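ADP compounds hydrolase nudE (Escherichia coli, PDB 1VHZ) hydrolyses ADP-ribose and other ADP-containing compounds, including NADH, Ap2A and Ap3A, as a magnesium-dependent Nudix homodimer. Local coordinates at the interface of chains A and B. Numbering follows the deposited sequence. Chains: chain A/B, ADP compounds hydrolase nudE.

The interface of chains A and B. Residues chain A 31, 41-43, 119-123; chain B 68-73, 76.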
# COMPACT_ATOMS: atom_id res chain seq x y z
N LEU A 31 24.13 0.05 7.47
CA LEU A 31 23.97 1.48 7.49
C LEU A 31 24.64 2.17 8.68
O LEU A 31 24.69 1.62 9.77
CB LEU A 31 22.46 1.82 7.65
CG LEU A 31 21.58 1.64 6.42
CD1 LEU A 31 20.13 1.90 6.78
CD2 LEU A 31 22.03 2.56 5.30
N TYR A 41 19.93 -3.51 7.97
CA TYR A 41 18.53 -3.62 7.57
C TYR A 41 18.40 -4.61 6.41
O TYR A 41 19.37 -4.91 5.72
CB TYR A 41 18.00 -2.28 7.06
CG TYR A 41 17.61 -1.23 8.06
CD1 TYR A 41 16.92 -0.09 7.63
CD2 TYR A 41 17.89 -1.34 9.41
CE1 TYR A 41 16.55 0.90 8.52
CE2 TYR A 41 17.53 -0.36 10.32
CZ TYR A 41 16.86 0.75 9.86
OH TYR A 41 16.48 1.72 10.76
N GLU A 42 17.17 -5.08 6.20
CA GLU A 42 16.93 -5.99 5.09
C GLU A 42 15.87 -5.37 4.18
O GLU A 42 14.98 -4.67 4.68
CB GLU A 42 16.50 -7.37 5.55
CG GLU A 42 17.63 -8.27 6.01
CD GLU A 42 17.19 -9.71 6.17
OE1 GLU A 42 15.97 -9.97 6.10
OE2 GLU A 42 18.07 -10.57 6.37
N ARG A 43 15.99 -5.58 2.88
CA ARG A 43 15.05 -5.04 1.93
C ARG A 43 15.07 -5.90 0.65
O ARG A 43 15.97 -6.69 0.41
CB ARG A 43 15.38 -3.60 1.49
CG ARG A 43 16.69 -3.54 0.70
CD ARG A 43 17.05 -2.15 0.24
NE ARG A 43 18.21 -2.18 -0.63
CZ ARG A 43 18.99 -1.17 -0.98
NH1 ARG A 43 20.01 -1.39 -1.80
NH2 ARG A 43 18.78 0.06 -0.53
N PRO A 119 8.01 1.76 1.38
CA PRO A 119 9.36 2.06 0.95
C PRO A 119 10.45 1.65 1.93
O PRO A 119 11.65 1.71 1.63
CB PRO A 119 9.37 3.56 0.69
CG PRO A 119 8.23 4.09 1.50
CD PRO A 119 7.20 3.00 1.53
N SER A 120 10.11 1.23 3.14
CA SER A 120 11.12 0.77 4.10
C SER A 120 11.74 -0.54 3.62
O SER A 120 12.90 -0.82 3.89
CB SER A 120 10.49 0.55 5.48
OG SER A 120 10.45 1.77 6.20
N TYR A 121 10.96 -1.37 2.93
CA TYR A 121 11.38 -2.65 2.42
C TYR A 121 11.35 -2.78 0.91
O TYR A 121 12.03 -3.65 0.35
CB TYR A 121 10.47 -3.77 3.00
CG TYR A 121 10.41 -3.67 4.51
CD1 TYR A 121 11.45 -4.15 5.29
CD2 TYR A 121 9.36 -3.01 5.13
CE1 TYR A 121 11.41 -4.02 6.67
CE2 TYR A 121 9.32 -2.87 6.50
CZ TYR A 121 10.35 -3.38 7.27
OH TYR A 121 10.31 -3.24 8.63
N PHE A 122 10.52 -2.01 0.21
CA PHE A 122 10.41 -2.11 -1.24
C PHE A 122 10.55 -0.74 -1.90
O PHE A 122 10.12 0.26 -1.31
CB PHE A 122 9.05 -2.70 -1.67
CG PHE A 122 8.58 -3.86 -0.84
CD1 PHE A 122 7.75 -3.65 0.26
CD2 PHE A 122 9.00 -5.15 -1.12
CE1 PHE A 122 7.33 -4.71 1.05
CE2 PHE A 122 8.58 -6.21 -0.33
CZ PHE A 122 7.76 -5.99 0.76
N SER A 123 11.03 -0.70 -3.13
CA SER A 123 11.17 0.58 -3.82
C SER A 123 10.20 0.71 -4.99
O SER A 123 10.29 1.67 -5.78
CB SER A 123 12.61 0.70 -4.35
OG SER A 123 12.85 -0.38 -5.25
N TYR B 68 13.49 7.37 8.05
CA TYR B 68 14.28 6.82 6.97
C TYR B 68 13.71 5.49 6.47
O TYR B 68 13.23 4.68 7.25
CB TYR B 68 15.75 6.70 7.33
CG TYR B 68 16.64 6.17 6.21
CD1 TYR B 68 17.02 4.84 6.17
CD2 TYR B 68 17.10 7.01 5.20
CE1 TYR B 68 17.83 4.34 5.16
CE2 TYR B 68 17.91 6.53 4.19
CZ TYR B 68 18.27 5.19 4.18
OH TYR B 68 19.10 4.72 3.19
N ALA B 69 13.72 5.34 5.16
CA ALA B 69 13.26 4.12 4.50
C ALA B 69 14.40 3.59 3.62
O ALA B 69 14.76 4.25 2.64
CB ALA B 69 12.02 4.43 3.67
N VAL B 70 15.00 2.46 3.97
CA VAL B 70 16.12 1.94 3.18
C VAL B 70 15.73 1.44 1.81
O VAL B 70 16.58 1.37 0.90
CB VAL B 70 16.90 0.84 3.94
CG1 VAL B 70 16.12 -0.48 3.93
CG2 VAL B 70 18.26 0.63 3.29
N GLY B 71 14.46 1.07 1.60
CA GLY B 71 14.05 0.57 0.28
C GLY B 71 14.22 1.64 -0.79
O GLY B 71 14.61 1.36 -1.92
N THR B 72 13.87 2.89 -0.48
CA THR B 72 14.02 3.96 -1.46
C THR B 72 15.21 4.83 -1.09
O THR B 72 15.46 5.82 -1.77
CB THR B 72 12.76 4.85 -1.51
OG1 THR B 72 12.45 5.27 -0.17
CG2 THR B 72 11.58 4.09 -2.07
N GLU B 73 15.85 4.55 0.03
CA GLU B 73 16.99 5.31 0.52
C GLU B 73 16.65 6.80 0.63
O GLU B 73 17.36 7.67 0.16
CB GLU B 73 18.23 5.15 -0.35
CG GLU B 73 18.90 3.79 -0.13
CD GLU B 73 19.85 3.45 -1.28
OE1 GLU B 73 20.54 4.36 -1.79
OE2 GLU B 73 19.91 2.26 -1.64
N GLU B 76 10.81 9.39 4.47
CA GLU B 76 9.38 9.48 4.21
C GLU B 76 8.81 10.62 5.09
O GLU B 76 9.42 10.98 6.10
CB GLU B 76 8.65 8.24 4.67
CG GLU B 76 8.76 6.94 3.90
CD GLU B 76 7.69 5.96 4.40
OE1 GLU B 76 8.06 5.01 5.13
OE2 GLU B 76 6.50 6.16 4.10
O HOH W 1 10.14 4.71 6.85
O HOH W 2 21.93 0.74 -2.93
O HOH W 3 14.52 3.74 9.90
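In this patch of the two-fold NudE dimer interface, the turn B:Val70 to B:Glu73, following strand 61-69, packs between strand 38-44 and the loop around A:Pro119 of the other subunit. A:Arg43 crosses the turn with CG in the crowded position between backbone N and carbonyl carbon (chi1 66°) and the chain extended to NE, its CD 4.0 Å from B:Gly71 CA. Its NH2 holds two acceptors, both close to the guanidinium plane. One is B:Glu73 OE2, 2.7 Å from A:Arg43 NH2, a salt bridge that uses the anti lone pair of the carboxylate oxygen, with the guanidinium and carboxylate planes only 11° apart. The other is the carbonyl B:Val70 O, 2.9 Å from A:Arg43 NH2, which lies above the carbonyl plane. Water 2 links A:Arg43 NH1 back to the same OE2, so both terminal nitrogens are engaged, which is likely to restrain rotation of the guanidinium. An alanine here would probably unpair B:Glu73 and loosen the turn, losing the salt bridge, the bond to B:Val70 O and this packing on B:Gly71.

A:Pro119, with the largest hidden area of the patch, lays its ring against another side of the turn and strand 74-78. CG meets the carboxylate carbon CD of B:Glu76 at 3.5 Å, the two side chains crossing at about a right angle, while CB touches B:Thr72 CG2 at 3.6 Å. Its carbonyl O accepts a weak bond from B:Thr72 N. Between these grips, B:Val70 points CG1 at the edge of the A:Tyr41 ring, in its plane, 3.8 Å from CD1; A:Leu31 CD1 sits over one face of that ring, toward its rim, and meets B:Tyr68 CE1 tip to tip at 3.7 Å.

Water 1 joins A:Ser120 OG to B:Glu76 OE1 and B:Tyr68 O, and water 3 ties A:Tyr41 OH to the same carbonyl. Because A:Tyr41 and A:Ser120 also line the ADP-ribose pocket, the patch is part of what holds the homodimer together and is likely to brace the substrate site from the partner subunit.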